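Long-range contacts in purine nucleoside phosphorylase (Bacillus licheniformis, PDB 6DZD), which probably catalyses the phosphorolysis of purine nucleosides such as adenosine and inosine, and possibly the deamination of adenosine: residues E43-S48 and R264-R269; D131-Y136 and A180-A185; S188-V193 and C249-R254. All coordinates share one frame; numbering follows the deposited sequence.

Contact 1 of 3, residues E43-S48 and R264-R269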
ATOM      1  N   GLU A  43      17.008 -10.978 -10.660  1.00 22.67           N
ATOM      2  CA  GLU A  43      17.421 -12.333 -10.361  1.00 22.15           C
ATOM      3  C   GLU A  43      16.966 -12.717  -8.961  1.00 21.24           C
ATOM      4  O   GLU A  43      16.658 -11.847  -8.142  1.00 21.11           O
ATOM      5  CB  GLU A  43      18.945 -12.451 -10.483  1.00 22.90           C
ATOM      6  CG  GLU A  43      19.500 -12.104 -11.875  1.00 23.77           C
ATOM      7  CD  GLU A  43      21.019 -12.243 -11.955  1.00 24.56           C
ATOM      8  OE1 GLU A  43      21.567 -13.070 -11.191  1.00 24.28           O
ATOM      9  OE2 GLU A  43      21.679 -11.580 -12.804  1.00 25.52           O
ATOM     10  N   PRO A  44      16.902 -14.011  -8.651  1.00 20.94           N
ATOM     11  CA  PRO A  44      16.657 -14.427  -7.265  1.00 20.27           C
ATOM     12  C   PRO A  44      17.647 -13.780  -6.316  1.00 20.74           C
ATOM     13  O   PRO A  44      18.814 -13.554  -6.673  1.00 21.63           O
ATOM     14  CB  PRO A  44      16.854 -15.951  -7.327  1.00 20.10           C
ATOM     15  CG  PRO A  44      16.322 -16.316  -8.680  1.00 20.12           C
ATOM     16  CD  PRO A  44      16.642 -15.123  -9.593  1.00 20.77           C
ATOM     17  N   PRO A  45      17.221 -13.468  -5.089  1.00 20.85           N
ATOM     18  CA  PRO A  45      15.890 -13.733  -4.528  1.00 19.72           C
ATOM     19  C   PRO A  45      14.825 -12.676  -4.834  1.00 19.26           C
ATOM     20  O   PRO A  45      13.871 -12.560  -4.061  1.00 18.34           O
ATOM     21  CB  PRO A  45      16.170 -13.768  -3.025  1.00 19.59           C
ATOM     22  CG  PRO A  45      17.290 -12.782  -2.853  1.00 20.58           C
ATOM     23  CD  PRO A  45      18.106 -12.796  -4.118  1.00 21.38           C
ATOM     24  N   PHE A  46      14.964 -11.924  -5.926  1.00 18.96           N
ATOM     25  CA  PHE A  46      14.019 -10.860  -6.252  1.00 18.84           C
ATOM     26  C   PHE A  46      13.252 -11.160  -7.537  1.00 19.01           C
ATOM     27  O   PHE A  46      12.815 -10.247  -8.235  1.00 19.59           O
ATOM     28  CB  PHE A  46      14.743  -9.517  -6.347  1.00 19.89           C
ATOM     29  CG  PHE A  46      15.761  -9.298  -5.246  1.00 20.19           C
ATOM     30  CD1 PHE A  46      15.359  -8.922  -3.970  1.00 19.48           C
ATOM     31  CD2 PHE A  46      17.115  -9.459  -5.483  1.00 21.17           C
ATOM     32  CE1 PHE A  46      16.286  -8.718  -2.967  1.00 20.01           C
ATOM     33  CE2 PHE A  46      18.039  -9.246  -4.481  1.00 21.59           C
ATOM     34  CZ  PHE A  46      17.628  -8.880  -3.227  1.00 21.11           C
ATOM     35  N   HIS A  47      13.046 -12.435  -7.847  1.00 21.00           N
ATOM     36  CA  HIS A  47      12.441 -12.801  -9.118  1.00 21.28           C
ATOM     37  C   HIS A  47      10.939 -12.504  -9.134  1.00 20.80           C
ATOM     38  O   HIS A  47      10.182 -13.038  -8.310  1.00 19.93           O
ATOM     39  CB  HIS A  47      12.703 -14.274  -9.386  1.00 21.11           C
ATOM     40  CG  HIS A  47      12.302 -14.712 -10.756  1.00 21.46           C
ATOM     41  ND1 HIS A  47      13.100 -14.520 -11.863  1.00 22.31           N
ATOM     42  CD2 HIS A  47      11.176 -15.321 -11.200  1.00 21.13           C
ATOM     43  CE1 HIS A  47      12.488 -15.001 -12.931  1.00 22.40           C
ATOM     44  NE2 HIS A  47      11.320 -15.497 -12.555  1.00 21.71           N
ATOM     45  N   SER A  48      10.501 -11.684 -10.096  1.00 19.41           N
ATOM     46  CA  SER A  48      11.405 -11.022 -11.037  1.00 20.58           C
ATOM     47  C   SER A  48      11.137  -9.517 -11.140  1.00 21.30           C
ATOM     48  O   SER A  48      12.034  -8.762 -11.524  1.00 22.34           O
ATOM     49  CB  SER A  48      11.302 -11.643 -12.429  1.00 20.99           C
ATOM     50  OG  SER A  48       9.985 -11.532 -12.947  1.00 20.81           O
ATOM     51  N   ARG A 264      11.341 -15.662   4.127  1.00 32.14           N
ATOM     52  CA  ARG A 264      12.382 -15.675   5.161  1.00 32.71           C
ATOM     53  C   ARG A 264      13.297 -14.450   5.059  1.00 31.58           C
ATOM     54  O   ARG A 264      14.528 -14.564   5.157  1.00 32.05           O
ATOM     55  CB  ARG A 264      13.208 -16.966   5.122  1.00 34.15           C
ATOM     56  N   GLY A 265      12.690 -13.278   4.815  1.00 33.40           N
ATOM     57  CA  GLY A 265      13.318 -11.985   5.030  1.00 32.28           C
ATOM     58  C   GLY A 265      14.073 -11.354   3.867  1.00 31.23           C
ATOM     59  O   GLY A 265      14.243 -10.124   3.869  1.00 30.12           O
ATOM     60  N   LYS A 266      14.492 -12.111   2.849  1.00 27.70           N
ATOM     61  CA  LYS A 266      15.172 -11.502   1.701  1.00 27.14           C
ATOM     62  C   LYS A 266      14.348 -11.741   0.436  1.00 26.08           C
ATOM     63  O   LYS A 266      14.350 -12.852  -0.108  1.00 26.90           O
ATOM     64  CB  LYS A 266      16.591 -12.040   1.543  1.00 29.56           C
ATOM     65  CG  LYS A 266      17.437 -11.229   0.559  1.00 29.68           C
ATOM     66  CD  LYS A 266      18.874 -11.136   1.054  1.00 32.12           C
ATOM     67  CE  LYS A 266      19.850 -10.601   0.009  1.00 32.96           C
ATOM     68  NZ  LYS A 266      20.871  -9.736   0.685  1.00 34.44           N
ATOM     69  N   THR A 267      13.685 -10.697  -0.055  1.00 23.91           N
ATOM     70  CA  THR A 267      12.749 -10.852  -1.163  1.00 22.73           C
ATOM     71  C   THR A 267      12.521  -9.505  -1.841  1.00 21.27           C
ATOM     72  O   THR A 267      12.977  -8.460  -1.370  1.00 21.07           O
ATOM     73  CB  THR A 267      11.409 -11.428  -0.687  1.00 22.01           C
ATOM     74  OG1 THR A 267      10.581 -11.668  -1.817  1.00 21.32           O
ATOM     75  CG2 THR A 267      10.668 -10.458   0.215  1.00 20.65           C
ATOM     76  N   GLY A 268      11.799  -9.542  -2.961  1.00 20.49           N
ATOM     77  CA  GLY A 268      11.444  -8.325  -3.664  1.00 19.28           C
ATOM     78  C   GLY A 268      10.247  -7.618  -3.031  1.00 17.74           C
ATOM     79  O   GLY A 268       9.705  -8.025  -2.004  1.00 17.58           O
ATOM     80  N   ARG A 269       9.849  -6.513  -3.655  1.00 16.79           N
ATOM     81  CA  ARG A 269       8.705  -5.722  -3.214  1.00 15.49           C
ATOM     82  C   ARG A 269       7.849  -5.416  -4.425  1.00 14.92           C
ATOM     83  O   ARG A 269       8.371  -5.001  -5.468  1.00 15.29           O
ATOM     84  CB  ARG A 269       9.106  -4.393  -2.560  1.00 15.18           C
ATOM     85  CG  ARG A 269      10.026  -4.487  -1.365  1.00 16.01           C
ATOM     86  CD  ARG A 269       9.278  -4.940  -0.142  1.00 16.05           C
ATOM     87  NE  ARG A 269      10.144  -5.028   1.028  1.00 16.90           N
ATOM     88  CZ  ARG A 269      10.999  -6.022   1.262  1.00 18.15           C
ATOM     89  NH1 ARG A 269      11.109  -7.029   0.399  1.00 18.57           N
ATOM     90  NH2 ARG A 269      11.732  -6.016   2.365  1.00 19.31           N
TER
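The ring of Phe46 meets the backbone of 264-269 with its edge. Thr267 O and Gly268 CA lie in the ring plane beyond the rim, Thr267 O standing 3.6 Å from Phe46 CD1. One face carries Pro45, whose CG sits 3.9 Å above the plane of the Phe46 ring and displaced toward its rim. Phe46 occupies the last position of a type VI beta turn built on the cis peptide between Pro44 and Pro45 and closed by Phe46 N to Glu43 O (2.8 Å). This turn, in the loop between strand 30-35 and helix 59-72, packs on the loop that leads into strand 270-276. With CG anti to its carbonyl carbon (chi1 -43°), Phe46 directs the CD1 edge of its ring at the Thr267 carbonyl, and the far end of the ring approaches the lysine chain, CZ to Lys266 CE 4.3 Å. An alanine in place of Phe46 would probably leave a gap beside the Thr267 carbonyl and take away the surface on which Pro45 CG rests. Pro45 itself extends toward the other loop and crosses the lysine chain obliquely, its CG 3.8 Å from Lys266 CG. Its carbonyl receives a CH...O contact, Thr267 CA to Pro45 O at 3.5 Å, nearly straight at the hydrogen (161°). The Thr267 side chain leaves its backbone on the side away from 43-48, and its OG1 is hydrogen-bonded to Asp263. Beyond it the strand entrance is fastened by Asn50, which accepts from Arg269 N, and by Thr51, bonded to Arg269 O. The arginine chain curls back upon its own segment: Arg269 NH1 donates to Gly268 O at 3.0 Å, reaching that oxygen from above the carbonyl plane, while the oxygen lies close to the plane of the guanidinium.

Contact 2 of 3, residues D131-Y136 and A180-A185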
ATOM      1  N   ASP A 131       3.963  -7.773   1.953  1.00 18.01           N
ATOM      2  CA  ASP A 131       3.174  -8.342   3.052  1.00 18.66           C
ATOM      3  C   ASP A 131       2.356  -7.278   3.795  1.00 18.37           C
ATOM      4  O   ASP A 131       1.214  -7.541   4.185  1.00 18.72           O
ATOM      5  CB  ASP A 131       4.026  -9.082   4.078  1.00 19.60           C
ATOM      6  CG  ASP A 131       4.196 -10.547   3.746  1.00 20.45           C
ATOM      7  OD1 ASP A 131       3.452 -11.048   2.873  1.00 20.39           O
ATOM      8  OD2 ASP A 131       5.089 -11.192   4.336  1.00 21.33           O
ATOM      9  N   CYS A 132       2.933  -6.097   4.039  1.00 18.77           N
ATOM     10  CA  CYS A 132       2.215  -5.033   4.742  1.00 18.69           C
ATOM     11  C   CYS A 132       0.994  -4.569   3.935  1.00 18.96           C
ATOM     12  O   CYS A 132       0.872  -4.819   2.738  1.00 19.20           O
ATOM     13  CB  CYS A 132       3.126  -3.829   5.021  1.00 18.46           C
ATOM     14  SG  CYS A 132       4.799  -4.131   5.693  1.00 18.80           S
ATOM     15  N   VAL A 133       0.099  -3.858   4.614  1.00 17.57           N
ATOM     16  CA  VAL A 133      -1.214  -3.477   4.088  1.00 17.94           C
ATOM     17  C   VAL A 133      -1.173  -2.226   3.207  1.00 17.43           C
ATOM     18  O   VAL A 133      -0.829  -1.131   3.674  1.00 17.07           O
ATOM     19  CB  VAL A 133      -2.208  -3.284   5.245  1.00 18.67           C
ATOM     20  CG1 VAL A 133      -3.528  -2.783   4.740  1.00 20.01           C
ATOM     21  CG2 VAL A 133      -2.363  -4.561   6.018  1.00 19.44           C
ATOM     22  N   PRO A 134      -1.535  -2.341   1.932  1.00 17.59           N
ATOM     23  CA  PRO A 134      -1.681  -1.159   1.090  1.00 17.27           C
ATOM     24  C   PRO A 134      -3.090  -0.589   1.143  1.00 17.92           C
ATOM     25  O   PRO A 134      -4.075  -1.320   0.987  1.00 19.52           O
ATOM     26  CB  PRO A 134      -1.374  -1.701  -0.309  1.00 17.40           C
ATOM     27  CG  PRO A 134      -1.403  -3.183  -0.191  1.00 18.18           C
ATOM     28  CD  PRO A 134      -1.807  -3.565   1.170  1.00 18.39           C
ATOM     29  N   VAL A 135      -3.216   0.714   1.351  1.00 17.15           N
ATOM     30  CA  VAL A 135      -4.522   1.363   1.356  1.00 18.01           C
ATOM     31  C   VAL A 135      -4.580   2.399   0.238  1.00 17.41           C
ATOM     32  O   VAL A 135      -3.608   3.116  -0.020  1.00 16.42           O
ATOM     33  CB  VAL A 135      -4.834   1.999   2.721  1.00 18.30           C
ATOM     34  CG1 VAL A 135      -6.298   2.382   2.777  1.00 19.71           C
ATOM     35  CG2 VAL A 135      -4.502   1.012   3.844  1.00 18.72           C
ATOM     36  N   TYR A 136      -5.716   2.461  -0.444  1.00 17.33           N
ATOM     37  CA  TYR A 136      -5.948   3.452  -1.481  1.00 16.97           C
ATOM     38  C   TYR A 136      -7.064   4.391  -1.043  1.00 17.45           C
ATOM     39  O   TYR A 136      -7.978   4.005  -0.317  1.00 18.46           O
ATOM     40  CB  TYR A 136      -6.314   2.795  -2.814  1.00 17.65           C
ATOM     41  CG  TYR A 136      -5.300   1.820  -3.364  1.00 17.61           C
ATOM     42  CD1 TYR A 136      -5.145   0.559  -2.806  1.00 18.34           C
ATOM     43  CD2 TYR A 136      -4.512   2.144  -4.464  1.00 17.14           C
ATOM     44  CE1 TYR A 136      -4.222  -0.360  -3.318  1.00 18.47           C
ATOM     45  CE2 TYR A 136      -3.591   1.235  -4.984  1.00 17.37           C
ATOM     46  CZ  TYR A 136      -3.454  -0.022  -4.401  1.00 18.01           C
ATOM     47  OH  TYR A 136      -2.564  -0.948  -4.882  1.00 18.41           O
ATOM     48  N   ALA A 180     -12.152   3.951  -0.638  1.00 19.15           N
ATOM     49  CA  ALA A 180     -10.929   3.320  -0.173  1.00 18.77           C
ATOM     50  C   ALA A 180     -10.842   1.888  -0.676  1.00 19.49           C
ATOM     51  O   ALA A 180     -11.856   1.194  -0.793  1.00 20.57           O
ATOM     52  CB  ALA A 180     -10.854   3.341   1.353  1.00 19.28           C
ATOM     53  N   VAL A 181      -9.628   1.454  -0.981  1.00 18.32           N
ATOM     54  CA  VAL A 181      -9.363   0.074  -1.343  1.00 18.71           C
ATOM     55  C   VAL A 181      -8.192  -0.431  -0.505  1.00 18.20           C
ATOM     56  O   VAL A 181      -7.207   0.289  -0.297  1.00 16.98           O
ATOM     57  CB  VAL A 181      -9.079  -0.076  -2.854  1.00 18.74           C
ATOM     58  CG1 VAL A 181      -8.341  -1.410  -3.154  1.00 18.87           C
ATOM     59  CG2 VAL A 181     -10.379   0.044  -3.674  1.00 19.72           C
ATOM     60  N   ILE A 182      -8.326  -1.655   0.015  1.00 18.38           N
ATOM     61  CA  ILE A 182      -7.261  -2.358   0.733  1.00 18.23           C
ATOM     62  C   ILE A 182      -6.761  -3.487  -0.170  1.00 18.25           C
ATOM     63  O   ILE A 182      -7.541  -4.355  -0.585  1.00 19.13           O
ATOM     64  CB  ILE A 182      -7.746  -2.886   2.097  1.00 19.60           C
ATOM     65  CG1 ILE A 182      -8.119  -1.717   3.009  1.00 19.69           C
ATOM     66  CG2 ILE A 182      -6.693  -3.728   2.765  1.00 18.96           C
ATOM     67  CD1 ILE A 182      -8.711  -2.121   4.350  1.00 21.37           C
ATOM     68  N   GLY A 183      -5.464  -3.461  -0.486  1.00 19.21           N
ATOM     69  CA  GLY A 183      -4.881  -4.334  -1.479  1.00 19.21           C
ATOM     70  C   GLY A 183      -4.329  -5.628  -0.910  1.00 19.20           C
ATOM     71  O   GLY A 183      -4.536  -5.965   0.264  1.00 19.29           O
ATOM     72  N   PRO A 184      -3.611  -6.379  -1.748  1.00 18.49           N
ATOM     73  CA  PRO A 184      -2.993  -7.630  -1.290  1.00 18.28           C
ATOM     74  C   PRO A 184      -2.011  -7.381  -0.157  1.00 17.75           C
ATOM     75  O   PRO A 184      -1.126  -6.527  -0.249  1.00 17.72           O
ATOM     76  CB  PRO A 184      -2.285  -8.161  -2.542  1.00 19.28           C
ATOM     77  CG  PRO A 184      -3.017  -7.573  -3.656  1.00 19.68           C
ATOM     78  CD  PRO A 184      -3.466  -6.201  -3.199  1.00 19.09           C
ATOM     79  N   ALA A 185      -2.227  -8.101   0.937  1.00 17.53           N
ATOM     80  CA  ALA A 185      -1.346  -8.105   2.084  1.00 17.12           C
ATOM     81  C   ALA A 185      -1.447  -9.481   2.729  1.00 17.13           C
ATOM     82  O   ALA A 185      -2.294 -10.308   2.351  1.00 17.43           O
ATOM     83  CB  ALA A 185      -1.704  -6.985   3.057  1.00 17.14           C
TER
HETATM   84  O   HOH W   1       1.739  -6.456   0.652  1.00 22.40           O
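Tyr136 and Val181 project from the same face of their antiparallel strands, and their side chains cross at a slant, Tyr136 CD1 to Val181 CG1 3.8 Å. The tyrosine ring presents its edge to the partner backbone, with Val181 O in its plane; farther out its hydroxyl is hydrogen-bonded to Gly33 O, and Phe7 packs on both residues. On the reverse face Val133 CG1 leans on Ile182 CG2 at 3.8 Å, with helix 225-236 packed over both. These are two adjacent antiparallel strands, 133-139 and 179-182, of a mixed six-stranded sheet. Tyr136 and Val181 form a hydrogen-bonded pair, N to O in both directions, whereas Val135 and Ile182 are a non-hydrogen-bonded pair. Pro134 O accepts from Gly183 N at 2.9 Å and 167°. Past this bond the strands give way to loops, where Ala185 CB points at 131-136, 3.2 Å from Asp131 O, and also touches Val133 CG2, and a water bonds to Asp131 N, Cys132 O and Pro184 O. Asp131 leaves the backbone away from 180-185; its carboxylate is hydrogen-bonded to Ser259 OG and Arg261 N, and probably to Thr250 OG1, though that distance is doubtfully short.

Contact 3 of 3, residues S188-V193 and C249-R254. With ZN (zinc ion), chain C.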
ATOM      1  N   SER A 188      -4.461 -13.162   7.982  1.00 19.73           N
ATOM      2  CA  SER A 188      -4.339 -13.735   9.315  1.00 20.28           C
ATOM      3  C   SER A 188      -4.018 -15.212   9.232  1.00 19.77           C
ATOM      4  O   SER A 188      -3.433 -15.762  10.167  1.00 19.87           O
ATOM      5  CB  SER A 188      -5.609 -13.492  10.134  1.00 21.75           C
ATOM      6  OG  SER A 188      -6.743 -14.085   9.538  1.00 21.97           O
ATOM      7  N   CYS A 189      -4.313 -15.832   8.089  1.00 20.15           N
ATOM      8  CA  CYS A 189      -3.937 -17.215   7.850  1.00 19.68           C
ATOM      9  C   CYS A 189      -2.447 -17.442   8.058  1.00 19.04           C
ATOM     10  O   CYS A 189      -2.051 -18.499   8.547  1.00 18.73           O
ATOM     11  CB  CYS A 189      -4.328 -17.625   6.435  1.00 19.57           C
ATOM     12  SG  CYS A 189      -4.015 -16.358   5.203  1.00 19.67           S
ATOM     13  N   CYS A 190      -1.604 -16.466   7.725  1.00 20.29           N
ATOM     14  CA  CYS A 190      -0.160 -16.672   7.787  1.00 19.39           C
ATOM     15  C   CYS A 190       0.555 -15.726   8.742  1.00 19.20           C
ATOM     16  O   CYS A 190       1.785 -15.660   8.684  1.00 18.13           O
ATOM     17  CB  CYS A 190       0.493 -16.519   6.409  1.00 19.14           C
ATOM     18  SG  CYS A 190      -0.460 -17.106   5.016  1.00 19.85           S
ATOM     19  N   TYR A 191      -0.149 -14.963   9.581  1.00 20.26           N
ATOM     20  CA  TYR A 191       0.489 -13.883  10.341  1.00 20.36           C
ATOM     21  C   TYR A 191       0.224 -14.023  11.841  1.00 21.94           C
ATOM     22  O   TYR A 191      -0.920 -13.870  12.291  1.00 23.82           O
ATOM     23  CB  TYR A 191       0.007 -12.524   9.841  1.00 20.66           C
ATOM     24  CG  TYR A 191       0.795 -11.360  10.405  1.00 20.12           C
ATOM     25  CD1 TYR A 191       2.188 -11.381  10.407  1.00 18.46           C
ATOM     26  CD2 TYR A 191       0.151 -10.234  10.935  1.00 21.31           C
ATOM     27  CE1 TYR A 191       2.918 -10.315  10.914  1.00 17.85           C
ATOM     28  CE2 TYR A 191       0.879  -9.173  11.448  1.00 20.50           C
ATOM     29  CZ  TYR A 191       2.264  -9.218  11.432  1.00 18.79           C
ATOM     30  OH  TYR A 191       3.014  -8.175  11.948  1.00 18.37           O
ATOM     31  N   THR A 192       1.277 -14.302  12.619  1.00 20.85           N
ATOM     32  CA  THR A 192       1.146 -14.368  14.070  1.00 23.12           C
ATOM     33  C   THR A 192       2.103 -13.387  14.738  1.00 23.27           C
ATOM     34  O   THR A 192       3.207 -13.158  14.256  1.00 20.53           O
ATOM     35  CB  THR A 192       1.379 -15.790  14.625  1.00 22.74           C
ATOM     36  OG1 THR A 192       2.724 -16.210  14.364  1.00 20.63           O
ATOM     37  CG2 THR A 192       0.378 -16.798  14.021  1.00 22.38           C
ATOM     38  N   VAL A 193       1.664 -12.791  15.847  1.00 21.14           N
ATOM     39  CA  VAL A 193       2.388 -11.702  16.497  1.00 21.09           C
ATOM     40  C   VAL A 193       2.466 -11.972  17.995  1.00 24.63           C
ATOM     41  O   VAL A 193       1.728 -12.790  18.542  1.00 27.55           O
ATOM     42  CB  VAL A 193       1.743 -10.326  16.217  1.00 21.05           C
ATOM     43  CG1 VAL A 193       1.827 -10.007  14.728  1.00 17.65           C
ATOM     44  CG2 VAL A 193       0.301 -10.292  16.706  1.00 25.09           C
ATOM     45  N   CYS A 249      -3.891 -12.966  -0.209  1.00 20.86           N
ATOM     46  CA  CYS A 249      -2.842 -13.033   0.798  1.00 20.54           C
ATOM     47  C   CYS A 249      -1.485 -13.112   0.101  1.00 20.01           C
ATOM     48  O   CYS A 249      -1.259 -13.987  -0.741  1.00 20.97           O
ATOM     49  CB  CYS A 249      -3.064 -14.241   1.707  1.00 22.41           C
ATOM     50  SG  CYS A 249      -1.791 -14.500   2.936  1.00 22.62           S
ATOM     51  N   THR A 250      -0.593 -12.186   0.433  1.00 20.10           N
ATOM     52  CA  THR A 250       0.700 -12.171  -0.245  1.00 19.81           C
ATOM     53  C   THR A 250       1.530 -13.409   0.100  1.00 20.57           C
ATOM     54  O   THR A 250       2.311 -13.887  -0.737  1.00 20.48           O
ATOM     55  CB  THR A 250       1.455 -10.870   0.075  1.00 18.46           C
ATOM     56  OG1 THR A 250       1.617 -10.712   1.489  1.00 19.31           O
ATOM     57  CG2 THR A 250       0.705  -9.679  -0.476  1.00 16.35           C
ATOM     58  N   SER A 251       1.379 -13.936   1.318  1.00 20.77           N
ATOM     59  CA  SER A 251       2.057 -15.177   1.681  1.00 22.52           C
ATOM     60  C   SER A 251       1.501 -16.374   0.906  1.00 24.03           C
ATOM     61  O   SER A 251       2.264 -17.202   0.392  1.00 25.13           O
ATOM     62  CB  SER A 251       1.938 -15.409   3.188  1.00 23.41           C
ATOM     63  OG  SER A 251       2.540 -16.626   3.575  1.00 25.39           O
ATOM     64  N   CYS A 252       0.175 -16.481   0.812  1.00 24.33           N
ATOM     65  CA  CYS A 252      -0.418 -17.662   0.196  1.00 26.17           C
ATOM     66  C   CYS A 252      -0.173 -17.705  -1.307  1.00 25.99           C
ATOM     67  O   CYS A 252       0.153 -18.763  -1.854  1.00 27.60           O
ATOM     68  CB  CYS A 252      -1.912 -17.706   0.486  1.00 26.80           C
ATOM     69  SG  CYS A 252      -2.337 -18.237   2.135  1.00 28.28           S
ATOM     70  N   GLU A 253      -0.286 -16.570  -1.988  1.00 24.24           N
ATOM     71  CA  GLU A 253      -0.269 -16.544  -3.452  1.00 24.28           C
ATOM     72  C   GLU A 253       1.176 -16.576  -3.928  1.00 24.07           C
ATOM     73  O   GLU A 253       1.792 -15.550  -4.227  1.00 22.59           O
ATOM     74  CB  GLU A 253      -1.004 -15.314  -3.983  1.00 22.83           C
ATOM     75  CG  GLU A 253      -2.447 -15.118  -3.466  1.00 23.07           C
ATOM     76  CD  GLU A 253      -3.384 -16.216  -3.930  1.00 25.23           C
ATOM     77  OE1 GLU A 253      -4.523 -16.318  -3.402  1.00 26.03           O
ATOM     78  OE2 GLU A 253      -2.961 -16.989  -4.816  1.00 26.35           O
ATOM     79  N   ARG A 254       1.718 -17.787  -4.046  1.00 26.00           N
ATOM     80  CA  ARG A 254       3.140 -17.913  -4.335  1.00 26.01           C
ATOM     81  C   ARG A 254       3.466 -17.531  -5.780  1.00 25.72           C
ATOM     82  O   ARG A 254       4.546 -17.002  -6.048  1.00 25.10           O
ATOM     83  CB  ARG A 254       3.600 -19.349  -4.045  1.00 28.31           C
ATOM     84  CG  ARG A 254       3.567 -19.767  -2.572  1.00 28.96           C
ATOM     85  CD  ARG A 254       2.719 -21.048  -2.329  1.00 31.23           C
ATOM     86  NE  ARG A 254       3.302 -22.251  -2.938  1.00 33.46           N
ATOM     87  CZ  ARG A 254       4.292 -22.959  -2.395  1.00 34.91           C
ATOM     88  NH1 ARG A 254       4.782 -24.033  -3.023  1.00 37.09           N
ATOM     89  NH2 ARG A 254       4.802 -22.581  -1.221  1.00 34.38           N
TER
HETATM   90 ZN    ZN C 301      -2.180 -16.575   3.783  1.00 23.40          ZN
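Cys189 and Cys190 from one segment and Cys249 and Cys252 from the other close around a zinc ion through their SG atoms, at 2.2 Å for Cys190 and 2.4 Å for Cys252, the other two falling between. It is a four-cysteine zinc site that joins an adjacent pair of cysteines to a CxxC motif. A complete shell of protein sulfurs is consistent with a structural metal. Since Cys189 and Cys190 are neighbours in the chain, their sulfurs reach one ion by different torsions: Cys189 SG stands between its backbone N and carbonyl carbon (chi1 41°), while Cys190 SG is anti to its carbonyl carbon (chi1 -36°). Across the ion Cys190 SG is 3.6 Å from Cys249 SG, and Cys189 SG lies 4.0 Å from Cys252 SG. The sulfurs probably bind as thiolates; the metal would probably offset much of their negative charge, and at Cys249 SG the N-H of Cys252 would add to this.

Around this shell, Ser251 sits against Cys190 within the loop of the CxxC motif, its OG 3.4 Å from Cys190 SG. Residues 250-252 have helical backbone angles, and Glu253 N bonds to Cys249 O at 3.0 Å, a turn that brings the sulfurs of Cys249 and Cys252 to the same side. Further out, Ser251 O is held by Arg262 NH1, and Thr250 has a backbone bond to Ala185. The paired cysteines are positioned from the other direction: Ser188 OG is bonded to Glu224 and Ser188 O to Arg222, while Tyr191 and Val193 have backbone bonds to strand 220-223. Within the motif the loop also grips its own ligand, Cys252 N donating to Cys249 SG at 3.5 Å with an N-H...S angle of 156°.

From the N terminus, the chain first passes 43-48, whose partner 264-269 comes just before the last strand, so contact 1 closes a loop of 215 residues containing both others. Within it, contact 2 closes first, bringing strand 179-182 back beside strand 133-139 in one of the two six-stranded sheets. Contact 3 then opens at 188-193, runs through the small three-stranded sheet and helix 225-236, and closes at 249-254; contacts 2 and 3 do not cross. They meet at Thr250, which packs on Pro184 and is probably hydrogen-bonded to Ala185 and Asp131, tying the zinc site to loops flanking strands 133-139 and 179-182. Contact 1 touches neither and joins two loops beside the other six-stranded sheet.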